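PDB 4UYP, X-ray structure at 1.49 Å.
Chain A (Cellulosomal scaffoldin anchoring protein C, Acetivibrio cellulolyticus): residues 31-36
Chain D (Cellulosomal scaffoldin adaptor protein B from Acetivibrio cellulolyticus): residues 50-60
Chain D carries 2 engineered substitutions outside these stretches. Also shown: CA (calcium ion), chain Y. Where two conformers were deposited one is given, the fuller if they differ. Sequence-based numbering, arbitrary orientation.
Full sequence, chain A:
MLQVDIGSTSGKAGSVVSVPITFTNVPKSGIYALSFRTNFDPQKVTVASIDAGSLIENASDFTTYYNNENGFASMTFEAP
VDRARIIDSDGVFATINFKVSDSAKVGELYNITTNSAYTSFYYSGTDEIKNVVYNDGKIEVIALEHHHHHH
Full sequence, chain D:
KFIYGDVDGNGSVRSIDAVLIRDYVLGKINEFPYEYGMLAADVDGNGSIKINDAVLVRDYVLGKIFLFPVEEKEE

Chain A 31-36: IYALSF
Chain D, residues 50-60: KINDAVLVRDY

A strand of the anchoring scaffoldin (chain A) packs on a helix of the adaptor scaffoldin (chain D). Strand 33-36 of chain A is extended; Y32(A), before it, departs from this with phi/psi -89/-33. Chain D is helical from I51(D) (phi -57 to -71°, psi -23 to -50° through Y60(D)), with K50(D) at the N-cap position. The strand and helix axes approach to 8.0 Å, their N-to-C directions 142° apart; the ring of Y32(A) reaches the later turn at R58(D) and D59(D), while S35(A) lies beside I51(D). The register is set by CA of A33(A) to CA of N52(D), 6.4 Å, and CA of S35(A) to CA of I51(D), 6.1 Å. I31(A) (-91/121, chi1 m, chi2 t) makes no contact. Y32(A) leaves its backbone sideways, but a t rotamer with chi2 64° carries the ring to the helix. OH of Y32(A) donates a hydrogen bond to OD2 of D59(D) at 2.6 Å, the acceptor lying at the ring edge, near its plane. D59(D) (chi1 m, chi2 -3°) uses its other oxygen within the helix: OD1 of D59(D) receives NE of R58(D) at 3.0 Å and NH2 of R58(D) at 2.8 Å, the latter also a salt bridge. R58(D), chi1 to chi3 t, t, p, places NH2 3.1 Å from OH of Y32(A), which lies at the edge of the guanidinium. CE2 of Y32(A) packs 3.8 Å from CG2 of V55(D) (chi1 81°, p; one of two conformers). A33(A) (-157/142) begins the strand and points its CB toward the helix, 4.3 Å from both CG1 of V55(D) and CG2 of I51(D); these two residues, one turn apart, are joined by V55(D) N to I51(D) O at 3.1 Å. L34(A) (-153/160, chi1 p, chi2 99°) turns its CA-to-CB bond away, and its closest contact is through the backbone, C of L34(A) to CG2 of I51(D) at 3.7 Å. S35(A) (-128/149, chi1 p) points toward the helix again, its CB 4.1 Å from CB of I51(D) (chi1 t, chi2 p). Water 1 bridges the chains, donating to OG of S35(A) at 2.7 Å and accepting from N of I51(D) at 2.9 Å. At the helix start, K50(D) N donates to OD2 of D53(D) at 2.9 Å and D53(D) N to K50(D) O at 2.9 Å, both hydrogen bonds; OD2 of D53(D) also binds the calcium ion CA at 2.3 Å. F36(A) (-140/127, chi1 t, chi2 80°) is out of reach. The two stretches bury 306 Å² in all.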

# COMPACT_ATOMS: atom_id res chain seq x y z
N ILE A 31 7.46 -10.41 -20.32
CA ILE A 31 7.76 -9.93 -18.95
C ILE A 31 8.74 -10.94 -18.31
O ILE A 31 8.33 -12.13 -18.19
CB ILE A 31 6.45 -9.83 -18.13
CG1 ILE A 31 5.48 -8.87 -18.79
CG2 ILE A 31 6.84 -9.30 -16.76
CD1 ILE A 31 4.07 -8.91 -18.20
N TYR A 32 9.90 -10.51 -17.89
CA TYR A 32 10.92 -11.39 -17.30
C TYR A 32 10.73 -11.50 -15.79
O TYR A 32 11.10 -12.50 -15.18
CB TYR A 32 12.30 -10.79 -17.63
CG TYR A 32 13.49 -11.57 -17.20
CD1 TYR A 32 13.67 -12.85 -17.79
CD2 TYR A 32 14.44 -11.09 -16.33
CE1 TYR A 32 14.77 -13.57 -17.40
CE2 TYR A 32 15.61 -11.81 -15.94
CZ TYR A 32 15.73 -13.09 -16.54
OH TYR A 32 16.91 -13.74 -16.26
N ALA A 33 10.25 -10.42 -15.12
CA ALA A 33 10.16 -10.43 -13.64
C ALA A 33 9.14 -9.42 -13.23
O ALA A 33 9.01 -8.37 -13.91
CB ALA A 33 11.44 -10.09 -13.01
N LEU A 34 8.34 -9.72 -12.20
CA LEU A 34 7.41 -8.70 -11.72
C LEU A 34 7.16 -9.00 -10.27
O LEU A 34 7.29 -10.15 -9.78
CB LEU A 34 6.11 -8.67 -12.54
CG LEU A 34 5.16 -9.89 -12.35
CD1 LEU A 34 4.04 -9.55 -11.38
CD2 LEU A 34 4.55 -10.45 -13.65
N SER A 35 6.69 -7.97 -9.56
CA SER A 35 6.03 -8.18 -8.28
C SER A 35 4.71 -7.46 -8.31
O SER A 35 4.54 -6.40 -8.99
CB SER A 35 6.86 -7.70 -7.15
OG SER A 35 7.02 -6.22 -7.16
N PHE A 36 3.71 -7.97 -7.61
CA PHE A 36 2.40 -7.35 -7.57
C PHE A 36 1.89 -7.47 -6.14
O PHE A 36 1.81 -8.58 -5.60
CB PHE A 36 1.45 -8.10 -8.47
CG PHE A 36 0.10 -7.45 -8.58
CD1 PHE A 36 -0.00 -6.36 -9.44
CD2 PHE A 36 -1.02 -7.95 -7.90
CE1 PHE A 36 -1.18 -5.66 -9.59
CE2 PHE A 36 -2.26 -7.21 -8.07
CZ PHE A 36 -2.26 -6.09 -8.87
N LYS D 50 13.89 -3.82 -5.50
CA LYS D 50 12.78 -4.22 -6.33
C LYS D 50 13.02 -5.64 -6.81
O LYS D 50 14.12 -6.25 -6.65
CB LYS D 50 12.53 -3.28 -7.46
CG LYS D 50 12.38 -1.80 -6.97
CD LYS D 50 12.34 -0.90 -8.12
CE LYS D 50 11.02 -1.07 -8.82
NZ LYS D 50 10.93 -0.23 -10.01
N ILE D 51 11.99 -6.18 -7.45
CA ILE D 51 12.11 -7.60 -7.85
C ILE D 51 13.26 -7.84 -8.83
O ILE D 51 13.84 -8.93 -8.83
CB ILE D 51 10.77 -8.11 -8.45
CG1 ILE D 51 10.77 -9.63 -8.57
CG2 ILE D 51 10.45 -7.41 -9.74
CD1 ILE D 51 11.05 -10.50 -7.34
N ASN D 52 13.59 -6.80 -9.65
CA ASN D 52 14.72 -7.07 -10.57
C ASN D 52 16.02 -7.14 -9.82
O ASN D 52 16.92 -7.90 -10.35
CB ASN D 52 14.78 -5.99 -11.65
CG ASN D 52 15.27 -4.69 -11.07
OD1 ASN D 52 14.80 -4.22 -10.02
ND2 ASN D 52 16.26 -4.06 -11.77
N ASP D 53 16.27 -6.59 -8.62
CA ASP D 53 17.49 -6.81 -7.88
C ASP D 53 17.55 -8.28 -7.55
O ASP D 53 18.62 -8.88 -7.62
CB ASP D 53 17.53 -5.97 -6.61
CG ASP D 53 17.49 -4.51 -6.90
OD1 ASP D 53 18.47 -3.99 -7.56
OD2 ASP D 53 16.60 -3.69 -6.48
N ALA D 54 16.42 -8.92 -7.17
CA ALA D 54 16.46 -10.36 -6.89
C ALA D 54 16.84 -11.20 -8.11
O ALA D 54 17.72 -12.09 -7.97
CB ALA D 54 15.11 -10.84 -6.39
N VAL D 55 16.25 -10.89 -9.26
CA VAL D 55 16.55 -11.69 -10.45
C VAL D 55 18.01 -11.46 -10.89
O VAL D 55 18.67 -12.40 -11.38
CB VAL D 55 15.49 -11.51 -11.53
CG1 VAL D 55 15.69 -10.24 -12.36
CG2 VAL D 55 15.32 -12.79 -12.29
N LEU D 56 18.54 -10.27 -10.72
CA LEU D 56 19.93 -9.99 -11.02
C LEU D 56 20.87 -10.80 -10.16
O LEU D 56 21.83 -11.40 -10.72
CB LEU D 56 20.26 -8.47 -10.96
CG LEU D 56 19.65 -7.65 -12.10
CD1 LEU D 56 19.75 -6.17 -11.69
CD2 LEU D 56 20.41 -7.92 -13.43
N VAL D 57 20.63 -10.90 -8.87
CA VAL D 57 21.42 -11.72 -7.98
C VAL D 57 21.26 -13.14 -8.44
O VAL D 57 22.33 -13.82 -8.58
CB VAL D 57 21.02 -11.53 -6.51
CG1 VAL D 57 21.79 -12.54 -5.66
CG2 VAL D 57 21.40 -10.11 -6.06
N ARG D 58 20.08 -13.64 -8.74
CA ARG D 58 19.92 -15.03 -9.20
C ARG D 58 20.77 -15.23 -10.44
O ARG D 58 21.47 -16.29 -10.54
CB ARG D 58 18.48 -15.33 -9.46
CG ARG D 58 18.31 -16.76 -9.92
CD ARG D 58 16.98 -16.91 -10.56
NE ARG D 58 17.01 -16.25 -11.92
CZ ARG D 58 16.00 -16.22 -12.75
NH1 ARG D 58 14.82 -16.79 -12.41
NH2 ARG D 58 16.11 -15.61 -13.93
N ASP D 59 20.66 -14.35 -11.43
CA ASP D 59 21.36 -14.51 -12.73
C ASP D 59 22.87 -14.46 -12.55
O ASP D 59 23.58 -15.14 -13.32
CB ASP D 59 20.85 -13.40 -13.65
CG ASP D 59 19.42 -13.67 -14.13
OD1 ASP D 59 18.81 -14.75 -13.80
OD2 ASP D 59 18.85 -12.78 -14.86
N TYR D 60 23.35 -13.73 -11.58
CA TYR D 60 24.77 -13.68 -11.30
C TYR D 60 25.18 -15.03 -10.69
O TYR D 60 26.19 -15.64 -11.12
CB TYR D 60 25.12 -12.54 -10.32
CG TYR D 60 26.53 -12.57 -9.79
CD1 TYR D 60 27.55 -11.88 -10.49
CD2 TYR D 60 26.86 -13.25 -8.62
CE1 TYR D 60 28.84 -11.97 -10.06
CE2 TYR D 60 28.19 -13.29 -8.13
CZ TYR D 60 29.17 -12.60 -8.88
OH TYR D 60 30.45 -12.68 -8.30
CA CA Y . 17.41 -1.65 -7.27
O HOH W 1 9.39 -4.84 -7.25
O HOH W 2 15.71 -1.95 -8.95